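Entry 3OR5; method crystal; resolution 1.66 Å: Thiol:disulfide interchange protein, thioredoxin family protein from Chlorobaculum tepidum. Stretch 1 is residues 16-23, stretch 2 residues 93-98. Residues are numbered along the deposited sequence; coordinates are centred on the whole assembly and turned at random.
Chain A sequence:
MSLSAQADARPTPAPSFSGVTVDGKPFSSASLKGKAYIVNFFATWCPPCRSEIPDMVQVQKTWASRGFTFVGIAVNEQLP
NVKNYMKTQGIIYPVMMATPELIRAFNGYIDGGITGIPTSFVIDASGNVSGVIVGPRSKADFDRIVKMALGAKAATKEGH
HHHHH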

# COMPACT_ATOMS: atom_id res chain seq x y z
N SER A 16 0.50 5.23 12.53
CA SER A 16 -0.95 5.41 12.50
C SER A 16 -1.23 6.40 11.41
O SER A 16 -0.52 7.38 11.26
CB SER A 16 -1.42 6.05 13.82
OG SER A 16 -1.52 5.04 14.82
N PHE A 17 -2.27 6.11 10.64
CA PHE A 17 -2.67 7.07 9.64
C PHE A 17 -4.15 6.81 9.25
O PHE A 17 -4.68 5.75 9.42
CB PHE A 17 -1.78 6.93 8.36
CG PHE A 17 -1.77 5.55 7.72
CD1 PHE A 17 -2.38 5.41 6.49
CD2 PHE A 17 -1.11 4.46 8.25
CE1 PHE A 17 -2.35 4.19 5.82
CE2 PHE A 17 -1.11 3.21 7.61
CZ PHE A 17 -1.76 3.08 6.39
N SER A 18 -4.76 7.85 8.70
CA SER A 18 -6.20 7.82 8.46
C SER A 18 -6.56 8.84 7.45
O SER A 18 -5.76 9.73 7.12
CB SER A 18 -7.03 8.07 9.77
OG SER A 18 -6.78 9.33 10.33
N GLY A 19 -7.78 8.72 6.91
CA GLY A 19 -8.24 9.80 6.02
C GLY A 19 -9.51 9.43 5.28
O GLY A 19 -10.22 8.54 5.70
N VAL A 20 -9.77 10.13 4.15
CA VAL A 20 -10.97 9.87 3.35
C VAL A 20 -10.41 9.39 2.02
O VAL A 20 -9.41 9.97 1.54
CB VAL A 20 -11.76 11.16 3.10
CG1 VAL A 20 -12.91 10.84 2.15
CG2 VAL A 20 -12.40 11.62 4.47
N THR A 21 -11.00 8.34 1.50
CA THR A 21 -10.50 7.77 0.25
C THR A 21 -11.00 8.58 -0.95
O THR A 21 -11.94 9.39 -0.87
CB THR A 21 -10.95 6.33 0.03
OG1 THR A 21 -12.37 6.36 -0.09
CG2 THR A 21 -10.49 5.40 1.25
N VAL A 22 -10.33 8.38 -2.10
CA VAL A 22 -10.69 9.09 -3.37
C VAL A 22 -12.15 8.85 -3.72
O VAL A 22 -12.81 9.78 -4.24
CB VAL A 22 -9.77 8.54 -4.41
CG1 VAL A 22 -10.26 8.97 -5.81
CG2 VAL A 22 -8.31 9.08 -4.10
N ASP A 23 -12.67 7.67 -3.40
CA ASP A 23 -14.11 7.33 -3.66
C ASP A 23 -14.98 7.60 -2.50
O ASP A 23 -16.10 7.10 -2.49
CB ASP A 23 -14.34 5.92 -4.23
CG ASP A 23 -13.79 4.86 -3.35
OD1 ASP A 23 -12.95 5.15 -2.43
OD2 ASP A 23 -14.16 3.67 -3.61
N TYR A 93 -9.38 -1.94 -3.11
CA TYR A 93 -8.76 -1.67 -1.78
C TYR A 93 -8.74 -0.16 -1.53
O TYR A 93 -8.91 0.62 -2.50
CB TYR A 93 -7.39 -2.27 -1.72
CG TYR A 93 -6.49 -1.93 -2.87
CD1 TYR A 93 -5.77 -0.71 -2.84
CD2 TYR A 93 -6.27 -2.79 -3.88
CE1 TYR A 93 -4.85 -0.37 -3.93
CE2 TYR A 93 -5.41 -2.50 -4.95
CZ TYR A 93 -4.65 -1.29 -4.94
OH TYR A 93 -3.74 -0.95 -5.99
N PRO A 94 -8.53 0.30 -0.32
CA PRO A 94 -8.62 1.74 -0.05
C PRO A 94 -7.53 2.51 -0.77
O PRO A 94 -6.36 2.10 -0.75
CB PRO A 94 -8.38 1.87 1.46
CG PRO A 94 -8.76 0.50 1.95
CD PRO A 94 -8.33 -0.48 0.90
N VAL A 95 -7.92 3.62 -1.35
CA VAL A 95 -6.93 4.54 -1.94
C VAL A 95 -7.18 5.95 -1.56
O VAL A 95 -8.33 6.43 -1.65
CB VAL A 95 -7.13 4.45 -3.47
CG1 VAL A 95 -6.21 5.56 -4.22
CG2 VAL A 95 -6.78 3.05 -4.11
N MSE A 96 -6.14 6.63 -1.08
CA MSE A 96 -6.23 8.04 -0.60
C MSE A 96 -5.32 8.90 -1.46
O MSE A 96 -4.20 8.43 -1.87
CB MSE A 96 -5.82 8.21 0.90
CG MSE A 96 -6.85 7.55 1.70
SE MSE A 96 -6.21 7.62 3.60
CE MSE A 96 -4.87 6.25 3.42
N MSE A 97 -5.72 10.14 -1.69
CA MSE A 97 -4.72 11.12 -2.24
C MSE A 97 -3.65 11.40 -1.22
O MSE A 97 -3.94 11.58 -0.01
CB MSE A 97 -5.39 12.46 -2.55
CG MSE A 97 -6.61 12.30 -3.51
SE MSE A 97 -6.02 11.70 -5.35
CE MSE A 97 -4.90 13.25 -5.84
N ALA A 98 -2.38 11.49 -1.67
CA ALA A 98 -1.35 11.77 -0.68
C ALA A 98 -1.55 13.14 -0.05
O ALA A 98 -2.07 14.12 -0.70
CB ALA A 98 0.02 11.79 -1.39
O HOH W 1 -8.24 11.06 -0.63
O HOH W 2 -11.06 3.36 -1.59

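Strands 18-20 and 95-97 cross almost at right angles (85°, axes 7.3 Å apart at closest approach), so they share no ladder of hydrogen bonds and meet instead where the chain leaves the first strand, with Thr21 CA 4.4 Å from Met96 CA. One direct hydrogen bond pins this point: Val22 N donates to Val95 O over 2.8 Å, nearly straight at 164°. Two waters extend the polar seam. Water 1 donates to Val20 O and accepts from Met97 N; water 2 donates to Asp23 OD1 and accepts from Val95 N. Asp23 OD1 also accepts from Thr21 OG1 (2.7 Å), tying the turn together.

The main bump is the selenomethionine side chain of Met96, which runs along the first stretch. Its CG lies 3.5 Å from Val20 O and its SE 3.8 Å from Gly19 N, while its CE reaches the edge of the Phe17 ring, 4.0 Å from CE1. Gly19 leaves the hollow for the selenium: a CB there would sit 3.0 Å from Met96 SE, and the backbone angles alone already call for glycine. Beyond the hydrogen bond, Val22 points toward the second stretch, its CG2 packing 3.7 Å from Met97 CG and 4.1 Å from Val95 CG1. Thr21 CG2 rests 4.1 Å from Pro94 CB.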